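Local atomic coordinates of imelysin (Bacteroides ovatus ATCC 8483, PDB entry 3OYV), a protein that belongs to the imelysin-like family implicated in bacterial iron uptake and probably acts as a metal-binding protein of the outer membrane. Residues H25-K36 with Y253-P263. Sequence-based numbering, arbitrary orientation.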
loop_
_atom_site.group_PDB
_atom_site.type_symbol
_atom_site.label_atom_id
_atom_site.label_comp_id
_atom_site.label_asym_id
_atom_site.label_seq_id
_atom_site.Cartn_x
_atom_site.Cartn_y
_atom_site.Cartn_z
ATOM N N HIS A 25 -22.654 -9.997 -3.696
ATOM C CA HIS A 25 -23.029 -8.591 -3.468
ATOM C C HIS A 25 -22.826 -8.197 -2.023
ATOM O O HIS A 25 -22.211 -7.158 -1.710
ATOM C CB HIS A 25 -24.491 -8.341 -3.847
ATOM C CG HIS A 25 -24.793 -8.583 -5.307
ATOM N ND1 HIS A 25 -26.084 -8.706 -5.795
ATOM C CD2 HIS A 25 -23.981 -8.796 -6.371
ATOM C CE1 HIS A 25 -26.048 -8.924 -7.098
ATOM N NE2 HIS A 25 -24.786 -8.968 -7.476
ATOM N N ASN A 26 -23.412 -8.983 -1.123
ATOM C CA ASN A 26 -23.335 -8.664 0.285
ATOM C C ASN A 26 -21.905 -8.656 0.831
ATOM O O ASN A 26 -21.555 -7.791 1.654
ATOM C CB ASN A 26 -24.210 -9.633 1.071
ATOM C CG ASN A 26 -25.703 -9.325 0.900
ATOM O OD1 ASN A 26 -26.078 -8.166 0.738
ATOM N ND2 ASN A 26 -26.554 -10.361 0.976
ATOM N N TYR A 27 -21.105 -9.629 0.416
ATOM C CA TYR A 27 -19.742 -9.704 0.949
ATOM C C TYR A 27 -18.855 -8.609 0.358
ATOM O O TYR A 27 -18.045 -8.022 1.065
ATOM C CB TYR A 27 -19.114 -11.085 0.820
ATOM C CG TYR A 27 -17.980 -11.226 1.799
ATOM C CD1 TYR A 27 -18.209 -11.117 3.173
ATOM C CD2 TYR A 27 -16.686 -11.435 1.358
ATOM C CE1 TYR A 27 -17.191 -11.232 4.071
ATOM C CE2 TYR A 27 -15.644 -11.559 2.267
ATOM C CZ TYR A 27 -15.907 -11.461 3.630
ATOM O OH TYR A 27 -14.893 -11.593 4.566
HETATM N N MSE A 28 -19.015 -8.323 -0.936
HETATM C CA MSE A 28 -18.301 -7.179 -1.546
HETATM C C MSE A 28 -18.620 -5.913 -0.776
HETATM O O MSE A 28 -17.721 -5.132 -0.472
HETATM C CB MSE A 28 -18.658 -6.959 -3.011
HETATM C CG MSE A 28 -17.931 -7.805 -3.991
HETATM SE SE MSE A 28 -18.130 -7.130 -5.768
HETATM C CE MSE A 28 -20.056 -7.202 -5.876
ATOM N N ARG A 29 -19.914 -5.692 -0.525
ATOM C CA ARG A 29 -20.316 -4.522 0.244
ATOM C C ARG A 29 -19.644 -4.499 1.617
ATOM O O ARG A 29 -19.167 -3.463 2.069
ATOM C CB ARG A 29 -21.848 -4.419 0.410
ATOM C CG ARG A 29 -22.306 -3.299 1.257
ATOM C CD ARG A 29 -23.794 -3.173 1.194
ATOM N NE ARG A 29 -24.211 -2.230 2.229
ATOM C CZ ARG A 29 -25.455 -1.803 2.429
ATOM N NH1 ARG A 29 -26.434 -2.278 1.710
ATOM N NH2 ARG A 29 -25.715 -0.927 3.398
ATOM N N ASN A 30 -19.642 -5.645 2.291
ATOM C CA ASN A 30 -19.039 -5.725 3.603
ATOM C C ASN A 30 -17.556 -5.330 3.566
ATOM O O ASN A 30 -17.087 -4.534 4.375
ATOM C CB ASN A 30 -19.181 -7.134 4.179
ATOM C CG ASN A 30 -18.895 -7.162 5.678
ATOM O OD1 ASN A 30 -19.653 -6.606 6.467
ATOM N ND2 ASN A 30 -17.757 -7.761 6.074
ATOM N N VAL A 31 -16.826 -5.904 2.611
ATOM C CA VAL A 31 -15.388 -5.643 2.531
ATOM C C VAL A 31 -15.109 -4.179 2.150
ATOM O O VAL A 31 -14.216 -3.540 2.723
ATOM C CB VAL A 31 -14.733 -6.635 1.574
ATOM C CG1 VAL A 31 -13.252 -6.295 1.329
ATOM C CG2 VAL A 31 -14.867 -8.082 2.093
ATOM N N ALA A 32 -15.915 -3.623 1.247
ATOM C CA ALA A 32 -15.748 -2.226 0.832
ATOM C C ALA A 32 -16.110 -1.285 1.981
ATOM O O ALA A 32 -15.480 -0.238 2.147
ATOM C CB ALA A 32 -16.599 -1.904 -0.387
ATOM N N ALA A 33 -17.139 -1.638 2.794
ATOM C CA ALA A 33 -17.530 -0.842 3.960
ATOM C C ALA A 33 -16.397 -0.790 4.969
ATOM O O ALA A 33 -16.100 0.254 5.542
ATOM C CB ALA A 33 -18.797 -1.417 4.569
ATOM N N LEU A 34 -15.763 -1.942 5.191
ATOM C CA LEU A 34 -14.649 -2.002 6.136
ATOM C C LEU A 34 -13.484 -1.119 5.668
ATOM O O LEU A 34 -12.844 -0.440 6.446
ATOM C CB LEU A 34 -14.173 -3.440 6.338
ATOM C CG LEU A 34 -15.145 -4.370 7.072
ATOM C CD1 LEU A 34 -14.675 -5.811 6.951
ATOM C CD2 LEU A 34 -15.307 -3.965 8.541
ATOM N N LEU A 35 -13.216 -1.168 4.373
ATOM C CA LEU A 35 -12.137 -0.370 3.755
ATOM C C LEU A 35 -12.419 1.131 3.883
ATOM O O LEU A 35 -11.507 1.932 4.105
ATOM C CB LEU A 35 -11.926 -0.760 2.286
ATOM C CG LEU A 35 -10.960 -1.900 1.940
ATOM C CD1 LEU A 35 -11.118 -2.357 0.488
ATOM C CD2 LEU A 35 -9.516 -1.484 2.307
ATOM N N LYS A 36 -13.678 1.507 3.681
ATOM C CA LYS A 36 -14.131 2.889 3.796
ATOM C C LYS A 36 -13.947 3.382 5.230
ATOM O O LYS A 36 -13.399 4.460 5.475
ATOM C CB LYS A 36 -15.598 2.949 3.339
ATOM C CG LYS A 36 -16.326 4.233 3.546
ATOM C CD LYS A 36 -17.754 4.138 2.993
ATOM C CE LYS A 36 -18.589 5.328 3.436
ATOM N NZ LYS A 36 -18.072 6.614 2.868
ATOM N N TYR A 253 -16.387 2.376 -2.538
ATOM C CA TYR A 253 -17.599 1.897 -1.858
ATOM C C TYR A 253 -18.820 2.157 -2.775
ATOM O O TYR A 253 -19.632 1.270 -2.978
ATOM C CB TYR A 253 -17.749 2.553 -0.505
ATOM C CG TYR A 253 -18.981 2.110 0.228
ATOM C CD1 TYR A 253 -19.066 0.853 0.812
ATOM C CD2 TYR A 253 -20.097 2.915 0.251
ATOM C CE1 TYR A 253 -20.223 0.450 1.493
ATOM C CE2 TYR A 253 -21.241 2.533 0.923
ATOM C CZ TYR A 253 -21.299 1.290 1.543
ATOM O OH TYR A 253 -22.445 0.911 2.182
ATOM N N ASN A 254 -18.946 3.366 -3.330
ATOM C CA ASN A 254 -20.079 3.663 -4.188
ATOM C C ASN A 254 -20.107 2.774 -5.424
ATOM O O ASN A 254 -21.152 2.285 -5.821
ATOM C CB ASN A 254 -20.086 5.151 -4.629
ATOM C CG ASN A 254 -20.273 6.097 -3.522
ATOM O OD1 ASN A 254 -19.349 6.852 -3.176
ATOM N ND2 ASN A 254 -21.460 6.085 -2.947
ATOM N N ALA A 255 -18.931 2.545 -6.014
ATOM C CA ALA A 255 -18.841 1.709 -7.185
ATOM C C ALA A 255 -19.276 0.269 -6.883
ATOM O O ALA A 255 -19.921 -0.401 -7.726
ATOM C CB ALA A 255 -17.445 1.733 -7.801
ATOM N N VAL A 256 -18.898 -0.231 -5.705
ATOM C CA VAL A 256 -19.307 -1.556 -5.284
ATOM C C VAL A 256 -20.820 -1.630 -5.044
ATOM O O VAL A 256 -21.440 -2.602 -5.426
ATOM C CB VAL A 256 -18.475 -1.986 -4.051
ATOM C CG1 VAL A 256 -19.117 -3.194 -3.334
ATOM C CG2 VAL A 256 -17.019 -2.302 -4.455
ATOM N N ILE A 257 -21.398 -0.598 -4.431
ATOM C CA ILE A 257 -22.865 -0.576 -4.209
ATOM C C ILE A 257 -23.592 -0.603 -5.586
ATOM O O ILE A 257 -24.559 -1.350 -5.768
ATOM C CB ILE A 257 -23.303 0.646 -3.328
ATOM C CG1 ILE A 257 -22.742 0.560 -1.897
ATOM C CG2 ILE A 257 -24.847 0.775 -3.313
ATOM C CD1 ILE A 257 -23.213 -0.621 -1.107
ATOM N N VAL A 258 -23.113 0.161 -6.568
ATOM C CA VAL A 258 -23.787 0.190 -7.878
ATOM C C VAL A 258 -23.691 -1.174 -8.555
ATOM O O VAL A 258 -24.676 -1.651 -9.128
ATOM C CB VAL A 258 -23.258 1.325 -8.784
ATOM C CG1 VAL A 258 -23.870 1.262 -10.201
ATOM C CG2 VAL A 258 -23.550 2.667 -8.129
ATOM N N LEU A 259 -22.529 -1.830 -8.427
ATOM C CA LEU A 259 -22.333 -3.169 -8.961
ATOM C C LEU A 259 -23.319 -4.154 -8.326
ATOM O O LEU A 259 -23.914 -4.985 -9.052
ATOM C CB LEU A 259 -20.876 -3.605 -8.762
ATOM C CG LEU A 259 -20.478 -5.049 -9.088
ATOM C CD1 LEU A 259 -20.725 -5.512 -10.479
ATOM C CD2 LEU A 259 -18.992 -5.225 -8.771
ATOM N N ALA A 260 -23.494 -4.063 -7.005
ATOM C CA ALA A 260 -24.426 -4.926 -6.293
ATOM C C ALA A 260 -25.873 -4.653 -6.744
ATOM O O ALA A 260 -26.669 -5.595 -6.924
ATOM C CB ALA A 260 -24.288 -4.743 -4.781
ATOM N N ASP A 261 -26.199 -3.392 -6.974
ATOM C CA ASP A 261 -27.575 -3.003 -7.295
ATOM C C ASP A 261 -27.942 -3.266 -8.754
ATOM O O ASP A 261 -29.119 -3.476 -9.059
ATOM C CB ASP A 261 -27.790 -1.504 -6.998
ATOM C CG ASP A 261 -27.784 -1.170 -5.515
ATOM O OD1 ASP A 261 -27.935 -2.084 -4.655
ATOM O OD2 ASP A 261 -27.658 0.030 -5.205
ATOM N N ASN A 262 -26.966 -3.225 -9.649
ATOM C CA ASN A 262 -27.188 -3.365 -11.075
ATOM C C ASN A 262 -25.991 -4.107 -11.692
ATOM O O ASN A 262 -25.142 -3.546 -12.383
ATOM C CB ASN A 262 -27.424 -1.983 -11.723
ATOM C CG ASN A 262 -27.905 -2.084 -13.152
ATOM O OD1 ASN A 262 -27.979 -3.186 -13.700
ATOM N ND2 ASN A 262 -28.241 -0.942 -13.761
ATOM N N PRO A 263 -25.902 -5.402 -11.394
ATOM C CA PRO A 263 -24.724 -6.127 -11.826
ATOM C C PRO A 263 -24.647 -6.310 -13.336
ATOM O O PRO A 263 -25.665 -6.583 -13.978
ATOM C CB PRO A 263 -24.830 -7.454 -11.086
ATOM C CG PRO A 263 -26.200 -7.549 -10.608
ATOM C CD PRO A 263 -26.782 -6.214 -10.541
HETATM O O HOH W 1 -22.615 -1.169 4.319
#
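Helix segments 25-36 and 253-261 run nearly antiparallel, their axes 169° apart and 9.3 Å at closest approach, with His25 level with Ala260 and Ala32 with Tyr253. Tyr253 is a knob in a hole formed by Arg29, Ala32, Ala33 and Lys36. Its CG lies anti to the backbone N (chi1 179°), which carries the ring across to the other helix: Tyr253 CD1 meets the backbone edge-on at Ala33 N (3.7 Å), while Lys36 CD, in the modelled conformer, covers one face in a CH-pi contact, 4.0 Å from the Tyr253 ring centroid. Lys36 NZ continues to a salt bridge with Asp250. A water accepts from Arg29 NE (2.8 Å) and bonds Tyr253 OH, which also pairs with Asp331. This packing joins helix 21-47 to helix 223-261, two long members of the mainly helical imelysin fold. Deeper in, the selenomethionine side chain of Met28, as modelled, crosses that of Leu259 at about a right angle, Met28 SE 3.7 Å from Leu259 CD2, both also touching helix 343-351, and Val256 CG1 packs on Met28 CB. At the far end Ala260 CA sits over a face of the His25 ring in a CH-pi contact, 3.9 Å from the ring centroid and 16° off the normal, and His25 NE2 bonds Tyr16 OH. With an alanine here, Tyr16 OH would probably lose its NE2 partner, Ala260 the ring and Pro263 CG its neighbour.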